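Local coordinates for protein beta-porphyranase A (Bacteroides plebeius, PDB 4AW7) that hydrolyses the beta-1,4 linkages between D-galactose and L-galactose-6-sulfate in the red-seaweed polysaccharide porphyran, releasing mostly sulfated disaccharides, at residues I46-D51 with V318-E323; A337-P342 with W353-K358; S41-I46 with E306-L311; S290-S295 with V428-G433. All blocks are in the same frame, centred on the assembly; numbering follows the deposited sequence. Where two conformers were deposited one is given.

Contact 1: I46-D51 with V318-E323; sequences IHSTSD and VSDKAE. With L6S (6-O-sulfo-alpha-L-galactopyranose), chain B.
Ile46 lays its CB against the carbonyl of Val318, and its CD1 reaches on to Ser319 O at 3.5 Å. One residue later the backbone takes over: His47 N donates to Val318 O (2.8 Å) in a nearly straight bond. CG anti to the backbone N (chi1 -171°) swings the His47 ring away from the 318-323 loop, and ND1 donates to sulfate oxygen O1S of the 6-O-sulfo-alpha-L-galactopyranose at 3.0 Å, close to the ring plane, while Arg69 is bonded to NE2. Across from it Ser319 OG donates to O2S of the same sulfate at 2.8 Å. Ser48 OG then serves twice. It gives a short bond (2.6 Å) to the anti lone pair of Asp320 OD2 and accepts from Ser50 N, an ST turn. Asp320 OD1 accepts from Ala322 N in an Asx turn, so each carboxylate oxygen is tied to a different loop. The loops follow the first and last strands of the (beta/alpha)8 barrel, at the C-terminal ends where such barrels carry the active site. They meet the sulfate with one hydroxyl and one imidazole N-H, consistent with an enzyme inactive on the unsulfated agarose portion.

Contact 2: A337-P342 with W353-K358; sequences AALFIP and WRLNDK
Lys358 NZ and Asn356 ND2 both donate to Ala338 O, at 2.8 Å and 2.9 Å, arriving from opposite faces of the carbonyl plane, so this buried oxygen is gripped from two sides. Lys358 reaches it with an extended chain and also bonds Ser336 O. The Asn356 amide is held at both ends: while ND2 meets Ala338 O, OD1 accepts from Lys358 N, a capping bond at the turn into helix 359-365. Having CG between its own N and carbonyl carbon (chi1 67°) is what folds this amide back over the turn. Asn356 N donates almost straight to Leu339 O. Beyond it strands 340-342 and 353-355 pair as an antiparallel beta hairpin, in which Ile341 and Arg354 form the hydrogen-bonded pair, flanked by the non-hydrogen-bonded pairs Phe340-Leu355 and Pro342-Trp353. A water bridges Ile341 O and Arg354 NE, and the Arg354 side chain, its guanidinium salt-bridged to Asp287, lies beside that of Ile341. The other face carries Phe340, Leu355, Pro342 and Trp353. Leu355 CD1 makes a CH-pi contact over one face of the Phe340 ring, 4.0 Å from its centroid, and touches Leu339 CG at 3.6 Å. Pro342 CB sits over the six-membered ring of Trp353, offset toward the rim, in a second CH-pi contact. Helix 54-63 lies against this side, Val56 on Phe340 and Tyr63 on Leu355.

Contact 3: S41-I46 with E306-L311; sequences SKYFNI and ERQDNL
A lysine ammonium spanning two backbone carbonyls, one in the turn and one at the start of strand 311-316, is the striking feature here: Lys42 NZ donates to Leu311 O at 2.8 Å and to Gln308 O at 3.0 Å, each time tilted about 20° from the carbonyl plane. Gln308 O also accepts from Leu311 N, NZ and Leu311 N reaching it from opposite faces, and a water joins NZ to Gln308 NE2. Lys42, extended beyond CG, crosses the Gln308 side chain at about a right angle, Lys42 CD lying 3.7 Å from Gln308 CG. Tyr43 pushes its phenol between Gln308 and Leu311. The hydroxyl OH lies 3.1 Å from Gln308 CB and is hydrogen-bonded to Leu304 O at the end of the preceding helix. Gln308 OE1 approaches the ring at its edge, in plane, and is bonded to Arg372. Leu311 CD2 comes obliquely to the ring, 3.4 Å from Tyr43 CE1. An alanine in place of Lys42 would remove the ammonium and is likely to leave Leu311 O without this donor and the turn at Gln308 less firmly held. The contact joins the entry to the first strand of the catalytic (beta/alpha)8 barrel with the start of its last, 311-316. The ammonium is held by two carbonyl oxygens and a water, whose dipoles probably help to balance its charge; neither segment supplies it a carboxylate.

Contact 4: S290-S295 with V428-G433; sequences SVRSVS and VNYNAG
Arg292 crosses the Tyr430 side chain obliquely. In the conformer described, Arg292 CB lies near Tyr430 CE1, Arg292 CG is 4.0 Å from Tyr430 CD1, and Arg292 CD rests over a face of the ring. The chain, straight from CG to NE, then carries the guanidinium past the ring to the tyrosine's own backbone. There Arg292 NE (2.8 Å) and NH2 (2.9 Å) both donate to Tyr430 O, a side-on grip of one atom lying near the guanidinium plane; NH1 is salt-bridged to Asp277. A leucine here would remove the guanidinium, and would probably leave Tyr430 O without both donors and Asp277 without this partner. Beside the arginine backbone, Val428 CG1 packs on Arg292 CA and Val428 CG2 on Ser295 CB, 3.8 Å away, while Ser295 OG donates back to Arg292 O. The start of helix 293-305 thus meets the hairpin turn between strands 421-429 and 433-441 of the beta-sandwich domain, with Ile434 of the second strand touching Val291, Val294 and Val428.

Overall arrangement
Contacts 1 and 2, their centres about 10 Å apart, join directly through the backbone: Ser319 N lies 2.9 Å from Ala337 O and Asp320 O 2.9 Å from Leu339 N, both probable hydrogen bonds, so the residues leading into the hairpin back the loop that meets the sulfate. Contact 1 is nearest the reaction centre, the His47 side chain being about 4 Å from that of Glu272, the probable nucleophile. Contact 3 shares Ile46 with it but lies deeper, its centre about 7 Å from that of the chain and about 19 Å from that of contact 1. Contact 4, away from the annotated sites, touches contact 2 where Lys358 CE packs on Ser290 O at 3.4 Å; contact 2 is nested within the chain loop that contact 4 closes.

Contact 1: I46-D51 with V318-E323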
loop_
_atom_site.group_PDB
_atom_site.type_symbol
_atom_site.label_atom_id
_atom_site.label_comp_id
_atom_site.label_asym_id
_atom_site.label_seq_id
_atom_site.Cartn_x
_atom_site.Cartn_y
_atom_site.Cartn_z
ATOM N N ILE A 46 -1.695 12.872 -3.077
ATOM C CA ILE A 46 -0.923 13.494 -2.008
ATOM C C ILE A 46 -1.717 13.378 -0.690
ATOM O O ILE A 46 -2.930 13.219 -0.679
ATOM C CB ILE A 46 -0.523 14.973 -2.276
ATOM C CG1 ILE A 46 -1.743 15.849 -2.636
ATOM C CG2 ILE A 46 0.533 15.026 -3.325
ATOM C CD1 ILE A 46 -1.472 17.360 -2.705
ATOM N N HIS A 47 -0.991 13.450 0.414
ATOM C CA HIS A 47 -1.550 13.345 1.755
ATOM C C HIS A 47 -2.045 14.726 2.196
ATOM O O HIS A 47 -1.406 15.426 2.983
ATOM C CB HIS A 47 -0.466 12.772 2.712
ATOM C CG HIS A 47 -0.995 12.417 4.059
ATOM N ND1 HIS A 47 -1.218 13.352 5.035
ATOM C CD2 HIS A 47 -1.423 11.232 4.577
ATOM C CE1 HIS A 47 -1.737 12.758 6.105
ATOM N NE2 HIS A 47 -1.875 11.463 5.859
ATOM N N SER A 48 -3.137 15.136 1.580
ATOM C CA SER A 48 -3.684 16.479 1.701
ATOM C C SER A 48 -5.126 16.474 1.306
ATOM O O SER A 48 -5.587 15.579 0.579
ATOM C CB SER A 48 -2.911 17.379 0.733
ATOM O OG SER A 48 -3.310 18.739 0.791
ATOM N N THR A 49 -5.850 17.530 1.707
ATOM C CA THR A 49 -7.116 17.869 1.051
ATOM C C THR A 49 -7.128 19.346 0.628
ATOM O O THR A 49 -8.210 19.915 0.369
ATOM C CB THR A 49 -8.339 17.551 1.910
ATOM O OG1 THR A 49 -8.263 18.285 3.140
ATOM C CG2 THR A 49 -8.450 16.055 2.213
ATOM N N SER A 50 -5.943 19.932 0.467
ATOM C CA SER A 50 -5.840 21.379 0.199
ATOM C C SER A 50 -6.034 21.740 -1.274
ATOM O O SER A 50 -5.311 22.608 -1.801
ATOM C CB SER A 50 -4.473 21.876 0.662
ATOM O OG SER A 50 -4.348 21.750 2.038
ATOM N N ASP A 51 -7.004 21.134 -1.956
ATOM C CA ASP A 51 -7.254 21.492 -3.349
ATOM C C ASP A 51 -7.855 22.890 -3.473
ATOM O O ASP A 51 -7.853 23.422 -4.547
ATOM C CB ASP A 51 -8.086 20.405 -4.071
ATOM C CG ASP A 51 -9.435 20.118 -3.433
ATOM O OD1 ASP A 51 -9.744 20.632 -2.338
ATOM O OD2 ASP A 51 -10.170 19.311 -4.015
ATOM N N VAL A 318 3.512 12.539 1.235
ATOM C CA VAL A 318 4.001 13.829 0.785
ATOM C C VAL A 318 2.726 14.686 0.794
ATOM O O VAL A 318 1.688 14.270 0.242
ATOM C CB VAL A 318 4.665 13.783 -0.600
ATOM C CG1 VAL A 318 3.912 12.897 -1.603
ATOM C CG2 VAL A 318 4.839 15.221 -1.162
ATOM N N SER A 319 2.769 15.831 1.470
ATOM C CA SER A 319 1.581 16.596 1.728
ATOM C C SER A 319 1.448 17.854 0.882
ATOM O O SER A 319 1.100 17.773 -0.296
ATOM C CB SER A 319 1.415 16.828 3.218
ATOM O OG SER A 319 2.501 17.575 3.729
ATOM N N ASP A 320 1.657 19.020 1.493
ATOM C CA ASP A 320 1.191 20.267 0.925
ATOM C C ASP A 320 2.041 21.407 1.472
ATOM O O ASP A 320 3.284 21.272 1.594
ATOM C CB ASP A 320 -0.319 20.376 1.119
ATOM C CG ASP A 320 -0.750 20.145 2.553
ATOM O OD1 ASP A 320 0.021 20.466 3.473
ATOM O OD2 ASP A 320 -1.898 19.666 2.742
ATOM N N LYS A 321 1.440 22.551 1.795
ATOM C CA LYS A 321 2.216 23.625 2.424
ATOM C C LYS A 321 2.444 23.385 3.905
ATOM O O LYS A 321 3.296 24.014 4.508
ATOM C CB LYS A 321 1.468 24.951 2.237
ATOM C CG LYS A 321 1.432 25.409 0.809
ATOM C CD LYS A 321 0.646 26.725 0.603
ATOM C CE LYS A 321 0.689 27.172 -0.806
ATOM N NZ LYS A 321 -0.120 28.350 -1.085
ATOM N N ALA A 322 1.632 22.520 4.503
ATOM C CA ALA A 322 1.727 22.156 5.928
ATOM C C ALA A 322 2.016 23.361 6.826
ATOM O O ALA A 322 2.937 23.381 7.658
ATOM C CB ALA A 322 2.748 21.015 6.149
ATOM N N GLU A 323 1.169 24.376 6.672
ATOM C CA GLU A 323 1.448 25.672 7.332
ATOM C C GLU A 323 1.388 25.574 8.826
ATOM O O GLU A 323 2.034 26.369 9.504
ATOM C CB GLU A 323 0.489 26.769 6.843
ATOM C CG GLU A 323 0.638 27.026 5.384
ATOM C CD GLU A 323 -0.149 28.175 4.858
ATOM O OE1 GLU A 323 0.038 29.266 5.402
ATOM O OE2 GLU A 323 -0.908 27.961 3.878
HETATM O O1S L6S B . -0.041 15.942 5.985
HETATM O O2S L6S B . 1.852 17.443 6.438
HETATM O O3S L6S B . -0.258 17.642 7.680
HETATM C C1 L6S B . 0.564 12.121 10.969
HETATM C C2 L6S B . 0.259 12.944 12.200
HETATM C C3 L6S B . 1.120 14.217 12.189
HETATM C C4 L6S B . 0.812 15.022 10.870
HETATM C C5 L6S B . 1.067 14.096 9.675
HETATM C C6 L6S B . 0.447 14.715 8.402
HETATM O O2 L6S B . 0.440 12.174 13.407
HETATM O O3 L6S B . 0.879 15.036 13.343
HETATM O O4 L6S B . -0.562 15.439 10.915
HETATM O O5 L6S B . 0.408 12.828 9.762
HETATM O O6 L6S B . 1.255 15.810 7.999
HETATM S S1 L6S B . 0.676 16.750 6.938
HETATM O O HOH W 1 -1.733 23.596 1.981
#

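Contact 2: A337-P342 with W353-K358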
loop_
_atom_site.group_PDB
_atom_site.type_symbol
_atom_site.label_atom_id
_atom_site.label_comp_id
_atom_site.label_asym_id
_atom_site.label_seq_id
_atom_site.Cartn_x
_atom_site.Cartn_y
_atom_site.Cartn_z
ATOM N N ALA A 337 7.353 16.260 5.497
ATOM C CA ALA A 337 6.527 15.704 4.412
ATOM C C ALA A 337 6.036 16.767 3.420
ATOM O O ALA A 337 5.419 16.397 2.411
ATOM C CB ALA A 337 5.343 14.929 5.005
ATOM N N ALA A 338 6.271 18.058 3.690
ATOM C CA ALA A 338 5.745 19.112 2.851
ATOM C C ALA A 338 6.142 18.939 1.388
ATOM O O ALA A 338 7.233 18.486 1.088
ATOM C CB ALA A 338 6.199 20.484 3.386
ATOM N N LEU A 339 5.260 19.425 0.519
ATOM C CA LEU A 339 5.455 19.491 -0.930
ATOM C C LEU A 339 5.878 20.894 -1.408
ATOM O O LEU A 339 6.558 21.026 -2.416
ATOM C CB LEU A 339 4.162 19.050 -1.604
ATOM C CG LEU A 339 4.131 19.045 -3.124
ATOM C CD1 LEU A 339 5.183 18.114 -3.726
ATOM C CD2 LEU A 339 2.689 18.726 -3.592
ATOM N N PHE A 340 5.397 21.919 -0.707
ATOM C CA PHE A 340 5.688 23.338 -1.007
ATOM C C PHE A 340 6.412 23.942 0.187
ATOM O O PHE A 340 6.027 23.702 1.330
ATOM C CB PHE A 340 4.403 24.126 -1.258
ATOM C CG PHE A 340 3.701 23.822 -2.554
ATOM C CD1 PHE A 340 2.782 22.777 -2.663
ATOM C CD2 PHE A 340 3.960 24.589 -3.675
ATOM C CE1 PHE A 340 2.129 22.545 -3.882
ATOM C CE2 PHE A 340 3.301 24.378 -4.857
ATOM C CZ PHE A 340 2.414 23.340 -4.976
ATOM N N ILE A 341 7.395 24.794 -0.101
ATOM C CA ILE A 341 8.245 25.429 0.898
ATOM C C ILE A 341 8.132 26.929 0.647
ATOM O O ILE A 341 8.289 27.368 -0.487
ATOM C CB ILE A 341 9.704 24.973 0.748
ATOM C CG1 ILE A 341 9.791 23.435 0.773
ATOM C CG2 ILE A 341 10.584 25.635 1.806
ATOM C CD1 ILE A 341 9.373 22.741 2.068
ATOM N N PRO A 342 7.859 27.704 1.701
ATOM C CA PRO A 342 7.693 29.150 1.473
ATOM C C PRO A 342 9.038 29.824 1.319
ATOM O O PRO A 342 9.960 29.541 2.070
ATOM C CB PRO A 342 6.984 29.600 2.733
ATOM C CG PRO A 342 7.543 28.707 3.814
ATOM C CD PRO A 342 7.663 27.347 3.118
ATOM N N TRP A 353 5.650 30.447 -2.921
ATOM C CA TRP A 353 5.835 29.062 -2.497
ATOM C C TRP A 353 6.526 28.290 -3.588
ATOM O O TRP A 353 6.196 28.445 -4.765
ATOM C CB TRP A 353 4.484 28.405 -2.202
ATOM C CG TRP A 353 3.789 29.002 -1.011
ATOM C CD1 TRP A 353 2.989 30.122 -1.006
ATOM C CD2 TRP A 353 3.868 28.567 0.344
ATOM N NE1 TRP A 353 2.533 30.376 0.254
ATOM C CE2 TRP A 353 3.056 29.442 1.110
ATOM C CE3 TRP A 353 4.473 27.475 0.988
ATOM C CZ2 TRP A 353 2.871 29.277 2.460
ATOM C CZ3 TRP A 353 4.284 27.330 2.345
ATOM C CH2 TRP A 353 3.509 28.242 3.072
ATOM N N ARG A 354 7.483 27.467 -3.184
ATOM C CA ARG A 354 8.309 26.679 -4.086
ATOM C C ARG A 354 7.856 25.213 -4.006
ATOM O O ARG A 354 7.836 24.609 -2.937
ATOM C CB ARG A 354 9.801 26.811 -3.694
ATOM C CG ARG A 354 10.771 25.872 -4.352
ATOM C CD ARG A 354 12.219 26.182 -3.953
ATOM N NE ARG A 354 12.504 25.876 -2.547
ATOM C CZ ARG A 354 12.837 24.663 -2.097
ATOM N NH1 ARG A 354 12.910 23.622 -2.932
ATOM N NH2 ARG A 354 13.102 24.487 -0.800
ATOM N N LEU A 355 7.519 24.650 -5.147
ATOM C CA LEU A 355 7.286 23.207 -5.287
ATOM C C LEU A 355 8.624 22.470 -5.235
ATOM O O LEU A 355 9.479 22.712 -6.081
ATOM C CB LEU A 355 6.549 23.005 -6.622
ATOM C CG LEU A 355 6.171 21.595 -6.987
ATOM C CD1 LEU A 355 5.226 20.973 -5.899
ATOM C CD2 LEU A 355 5.532 21.617 -8.388
ATOM N N ASN A 356 8.829 21.605 -4.235
ATOM C CA ASN A 356 10.114 20.924 -4.070
ATOM C C ASN A 356 10.278 19.717 -5.011
ATOM O O ASN A 356 9.372 19.390 -5.788
ATOM C CB ASN A 356 10.395 20.616 -2.599
ATOM C CG ASN A 356 9.456 19.601 -1.998
ATOM O OD1 ASN A 356 9.073 18.621 -2.664
ATOM N ND2 ASN A 356 9.125 19.772 -0.711
ATOM N N ASP A 357 11.439 19.064 -4.950
ATOM C CA ASP A 357 11.773 18.032 -5.920
ATOM C C ASP A 357 10.954 16.751 -5.752
ATOM O O ASP A 357 11.068 15.869 -6.618
ATOM C CB ASP A 357 13.281 17.705 -5.925
ATOM C CG ASP A 357 14.112 18.734 -6.629
ATOM O OD1 ASP A 357 13.570 19.728 -7.182
ATOM O OD2 ASP A 357 15.340 18.497 -6.694
ATOM N N LYS A 358 10.132 16.645 -4.702
ATOM C CA LYS A 358 9.164 15.551 -4.657
ATOM C C LYS A 358 8.223 15.572 -5.862
ATOM O O LYS A 358 7.652 14.534 -6.228
ATOM C CB LYS A 358 8.400 15.534 -3.359
ATOM C CG LYS A 358 9.261 15.417 -2.128
ATOM C CD LYS A 358 8.432 15.651 -0.873
ATOM C CE LYS A 358 9.272 15.829 0.355
ATOM N NZ LYS A 358 8.410 15.982 1.551
HETATM O O HOH W 2 11.220 28.159 -0.948
#

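Contact 3: S41-I46 with E306-L311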
loop_
_atom_site.group_PDB
_atom_site.type_symbol
_atom_site.label_atom_id
_atom_site.label_comp_id
_atom_site.label_asym_id
_atom_site.label_seq_id
_atom_site.Cartn_x
_atom_site.Cartn_y
_atom_site.Cartn_z
ATOM N N SER A 41 -6.306 7.048 -9.452
ATOM C CA SER A 41 -6.779 7.559 -8.179
ATOM C C SER A 41 -6.484 6.664 -6.996
ATOM O O SER A 41 -6.670 7.063 -5.860
ATOM C CB SER A 41 -8.262 7.852 -8.230
ATOM O OG SER A 41 -9.047 6.672 -8.063
ATOM N N LYS A 42 -6.062 5.433 -7.255
ATOM C CA LYS A 42 -5.629 4.538 -6.172
ATOM C C LYS A 42 -4.192 4.733 -5.756
ATOM O O LYS A 42 -3.801 4.181 -4.732
ATOM C CB LYS A 42 -5.929 3.063 -6.522
ATOM C CG LYS A 42 -7.420 2.759 -6.506
ATOM C CD LYS A 42 -7.755 1.319 -6.789
ATOM C CE LYS A 42 -9.248 1.023 -6.581
ATOM N NZ LYS A 42 -9.508 -0.442 -6.649
ATOM N N TYR A 43 -3.422 5.523 -6.500
ATOM C CA TYR A 43 -1.966 5.633 -6.346
ATOM C C TYR A 43 -1.411 7.031 -6.325
ATOM O O TYR A 43 -0.618 7.378 -5.444
ATOM C CB TYR A 43 -1.241 4.809 -7.447
ATOM C CG TYR A 43 -1.687 3.379 -7.460
ATOM C CD1 TYR A 43 -1.317 2.507 -6.420
ATOM C CD2 TYR A 43 -2.543 2.887 -8.416
ATOM C CE1 TYR A 43 -1.793 1.217 -6.370
ATOM C CE2 TYR A 43 -3.022 1.595 -8.382
ATOM C CZ TYR A 43 -2.638 0.750 -7.349
ATOM O OH TYR A 43 -3.178 -0.528 -7.315
ATOM N N PHE A 44 -1.751 7.824 -7.343
ATOM C CA PHE A 44 -1.113 9.114 -7.551
ATOM C C PHE A 44 -1.867 10.204 -6.832
ATOM O O PHE A 44 -2.685 10.924 -7.426
ATOM C CB PHE A 44 -0.915 9.368 -9.062
ATOM C CG PHE A 44 -0.153 8.257 -9.727
ATOM C CD1 PHE A 44 1.136 7.945 -9.298
ATOM C CD2 PHE A 44 -0.743 7.429 -10.665
ATOM C CE1 PHE A 44 1.815 6.859 -9.833
ATOM C CE2 PHE A 44 -0.043 6.375 -11.201
ATOM C CZ PHE A 44 1.231 6.108 -10.773
ATOM N N ASN A 45 -1.633 10.246 -5.535
ATOM C CA ASN A 45 -2.317 11.098 -4.574
ATOM C C ASN A 45 -1.261 11.806 -3.744
ATOM O O ASN A 45 -0.119 11.372 -3.651
ATOM C CB ASN A 45 -3.218 10.256 -3.664
ATOM C CG ASN A 45 -4.290 9.521 -4.442
ATOM O OD1 ASN A 45 -4.977 10.134 -5.266
ATOM N ND2 ASN A 45 -4.457 8.205 -4.226
ATOM N N ILE A 46 -1.695 12.872 -3.077
ATOM C CA ILE A 46 -0.923 13.494 -2.008
ATOM C C ILE A 46 -1.717 13.378 -0.690
ATOM O O ILE A 46 -2.930 13.219 -0.679
ATOM C CB ILE A 46 -0.523 14.973 -2.276
ATOM C CG1 ILE A 46 -1.743 15.849 -2.636
ATOM C CG2 ILE A 46 0.533 15.026 -3.325
ATOM C CD1 ILE A 46 -1.472 17.360 -2.705
ATOM N N GLU A 306 0.103 -4.129 -8.026
ATOM C CA GLU A 306 -0.246 -5.543 -8.154
ATOM C C GLU A 306 -1.361 -5.967 -7.205
ATOM O O GLU A 306 -1.793 -7.130 -7.282
ATOM C CB GLU A 306 0.980 -6.399 -7.911
ATOM C CG GLU A 306 1.951 -6.397 -9.076
ATOM C CD GLU A 306 1.373 -7.078 -10.311
ATOM O OE1 GLU A 306 1.023 -8.267 -10.219
ATOM O OE2 GLU A 306 1.261 -6.454 -11.377
ATOM N N ARG A 307 -1.886 -5.068 -6.397
ATOM C CA ARG A 307 -2.993 -5.337 -5.500
ATOM C C ARG A 307 -4.251 -4.517 -5.852
ATOM O O ARG A 307 -5.170 -4.396 -5.039
ATOM C CB ARG A 307 -2.608 -5.085 -4.046
ATOM C CG ARG A 307 -1.421 -5.905 -3.583
ATOM C CD ARG A 307 -1.212 -5.743 -2.115
ATOM N NE ARG A 307 0.011 -6.408 -1.674
ATOM C CZ ARG A 307 0.106 -7.575 -1.036
ATOM N NH1 ARG A 307 -0.971 -8.242 -0.650
ATOM N NH2 ARG A 307 1.309 -8.045 -0.750
ATOM N N GLN A 308 -4.289 -3.919 -7.048
ATOM C CA GLN A 308 -5.348 -2.939 -7.329
ATOM C C GLN A 308 -6.757 -3.483 -7.089
ATOM O O GLN A 308 -7.647 -2.758 -6.642
ATOM C CB GLN A 308 -5.231 -2.405 -8.756
ATOM C CG GLN A 308 -6.084 -1.172 -8.983
ATOM C CD GLN A 308 -6.082 -0.746 -10.423
ATOM O OE1 GLN A 308 -5.057 -0.300 -10.955
ATOM N NE2 GLN A 308 -7.244 -0.853 -11.076
ATOM N N ASP A 309 -6.971 -4.746 -7.427
ATOM C CA ASP A 309 -8.254 -5.398 -7.269
ATOM C C ASP A 309 -8.655 -5.616 -5.831
ATOM O O ASP A 309 -9.825 -5.940 -5.569
ATOM C CB ASP A 309 -8.311 -6.733 -8.026
ATOM C CG ASP A 309 -7.216 -7.702 -7.678
ATOM O OD1 ASP A 309 -6.115 -7.312 -7.284
ATOM O OD2 ASP A 309 -7.453 -8.922 -7.859
ATOM N N ASN A 310 -7.722 -5.471 -4.908
ATOM C CA ASN A 310 -8.010 -5.519 -3.474
ATOM C C ASN A 310 -7.508 -4.291 -2.717
ATOM O O ASN A 310 -7.148 -4.385 -1.544
ATOM C CB ASN A 310 -7.455 -6.789 -2.831
ATOM C CG ASN A 310 -8.152 -7.097 -1.513
ATOM O OD1 ASN A 310 -9.368 -6.937 -1.395
ATOM N ND2 ASN A 310 -7.361 -7.454 -0.463
ATOM N N LEU A 311 -7.512 -3.139 -3.378
ATOM C CA LEU A 311 -6.957 -1.904 -2.806
ATOM C C LEU A 311 -7.967 -0.786 -2.997
ATOM O O LEU A 311 -8.292 -0.409 -4.115
ATOM C CB LEU A 311 -5.638 -1.557 -3.480
ATOM C CG LEU A 311 -4.936 -0.288 -2.927
ATOM C CD1 LEU A 311 -4.331 -0.513 -1.537
ATOM C CD2 LEU A 311 -3.855 0.161 -3.917
HETATM O O HOH W 3 -9.611 -1.232 -9.392
#

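Contact 4: S290-S295 with V428-G433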
loop_
_atom_site.group_PDB
_atom_site.type_symbol
_atom_site.label_atom_id
_atom_site.label_comp_id
_atom_site.label_asym_id
_atom_site.label_seq_id
_atom_site.Cartn_x
_atom_site.Cartn_y
_atom_site.Cartn_z
ATOM N N SER A 290 14.804 15.187 3.082
ATOM C CA SER A 290 13.367 14.972 3.033
ATOM C C SER A 290 12.891 14.446 1.674
ATOM O O SER A 290 11.812 13.852 1.595
ATOM C CB SER A 290 12.618 16.240 3.443
ATOM O OG SER A 290 13.037 16.724 4.727
ATOM N N VAL A 291 13.703 14.548 0.620
ATOM C CA VAL A 291 13.387 13.911 -0.676
ATOM C C VAL A 291 13.846 12.450 -0.798
ATOM O O VAL A 291 13.425 11.756 -1.763
ATOM C CB VAL A 291 13.908 14.716 -1.881
ATOM C CG1 VAL A 291 13.418 16.137 -1.776
ATOM C CG2 VAL A 291 15.444 14.643 -2.019
ATOM N N ARG A 292 14.601 11.941 0.155
ATOM C CA ARG A 292 15.045 10.540 0.112
ATOM C C ARG A 292 13.798 9.591 0.047
ATOM O O ARG A 292 13.839 8.514 -0.576
ATOM C CB ARG A 292 15.994 10.210 1.285
ATOM C CG ARG A 292 17.313 10.984 1.284
ATOM C CD ARG A 292 18.227 10.823 2.552
ATOM N NE ARG A 292 19.460 11.625 2.411
ATOM C CZ ARG A 292 20.143 12.214 3.396
ATOM N NH1 ARG A 292 19.722 12.155 4.655
ATOM N NH2 ARG A 292 21.266 12.892 3.111
ATOM N N SER A 293 12.674 10.006 0.648
ATOM C CA SER A 293 11.393 9.250 0.608
ATOM C C SER A 293 10.884 8.872 -0.757
ATOM O O SER A 293 10.116 7.920 -0.907
ATOM C CB SER A 293 10.292 10.089 1.322
ATOM O OG SER A 293 10.555 10.201 2.689
ATOM N N VAL A 294 11.242 9.649 -1.772
ATOM C CA VAL A 294 10.739 9.394 -3.118
ATOM C C VAL A 294 11.115 8.000 -3.611
ATOM O O VAL A 294 10.328 7.354 -4.280
ATOM C CB VAL A 294 11.196 10.476 -4.107
ATOM C CG1 VAL A 294 10.955 10.068 -5.554
ATOM C CG2 VAL A 294 10.466 11.802 -3.770
ATOM N N SER A 295 12.304 7.523 -3.280
ATOM C CA SER A 295 12.659 6.179 -3.722
ATOM C C SER A 295 11.716 5.161 -3.082
ATOM O O SER A 295 11.313 4.205 -3.730
ATOM C CB SER A 295 14.137 5.826 -3.514
ATOM O OG SER A 295 14.488 6.024 -2.203
ATOM N N VAL A 428 17.257 8.507 -7.041
ATOM C CA VAL A 428 17.400 9.131 -5.730
ATOM C C VAL A 428 18.736 8.697 -5.151
ATOM O O VAL A 428 18.949 7.546 -4.830
ATOM C CB VAL A 428 16.255 8.761 -4.769
ATOM C CG1 VAL A 428 16.401 9.511 -3.450
ATOM C CG2 VAL A 428 14.891 9.055 -5.388
ATOM N N ASN A 429 19.644 9.648 -5.027
ATOM C CA ASN A 429 20.937 9.393 -4.370
ATOM C C ASN A 429 20.899 10.005 -2.975
ATOM O O ASN A 429 20.463 11.151 -2.816
ATOM C CB ASN A 429 22.039 9.996 -5.220
ATOM C CG ASN A 429 23.402 9.794 -4.607
ATOM O OD1 ASN A 429 23.840 10.625 -3.818
ATOM N ND2 ASN A 429 24.019 8.644 -4.866
ATOM N N TYR A 430 21.307 9.257 -1.956
ATOM C CA TYR A 430 21.083 9.796 -0.636
ATOM C C TYR A 430 21.871 11.104 -0.367
ATOM O O TYR A 430 21.331 11.937 0.371
ATOM C CB TYR A 430 21.225 8.724 0.457
ATOM C CG TYR A 430 20.043 7.745 0.547
ATOM C CD1 TYR A 430 19.014 7.730 -0.409
ATOM C CD2 TYR A 430 19.958 6.859 1.601
ATOM C CE1 TYR A 430 17.966 6.867 -0.313
ATOM C CE2 TYR A 430 18.916 5.981 1.714
ATOM C CZ TYR A 430 17.923 5.973 0.763
ATOM O OH TYR A 430 16.905 5.062 0.937
ATOM N N ASN A 431 23.049 11.324 -0.953
ATOM C CA ASN A 431 23.740 12.597 -0.720
ATOM C C ASN A 431 23.394 13.683 -1.741
ATOM O O ASN A 431 23.340 14.868 -1.369
ATOM C CB ASN A 431 25.269 12.409 -0.618
ATOM C CG ASN A 431 25.700 11.763 0.701
ATOM O OD1 ASN A 431 24.959 11.763 1.686
ATOM N ND2 ASN A 431 26.903 11.207 0.714
ATOM N N ALA A 432 23.150 13.304 -2.988
ATOM C CA ALA A 432 22.957 14.255 -4.073
ATOM C C ALA A 432 21.492 14.637 -4.321
ATOM O O ALA A 432 21.214 15.642 -4.978
ATOM C CB ALA A 432 23.588 13.692 -5.379
ATOM N N GLY A 433 20.557 13.876 -3.788
ATOM C CA GLY A 433 19.150 14.158 -4.049
ATOM C C GLY A 433 18.663 13.492 -5.305
ATOM O O GLY A 433 19.147 12.435 -5.719
#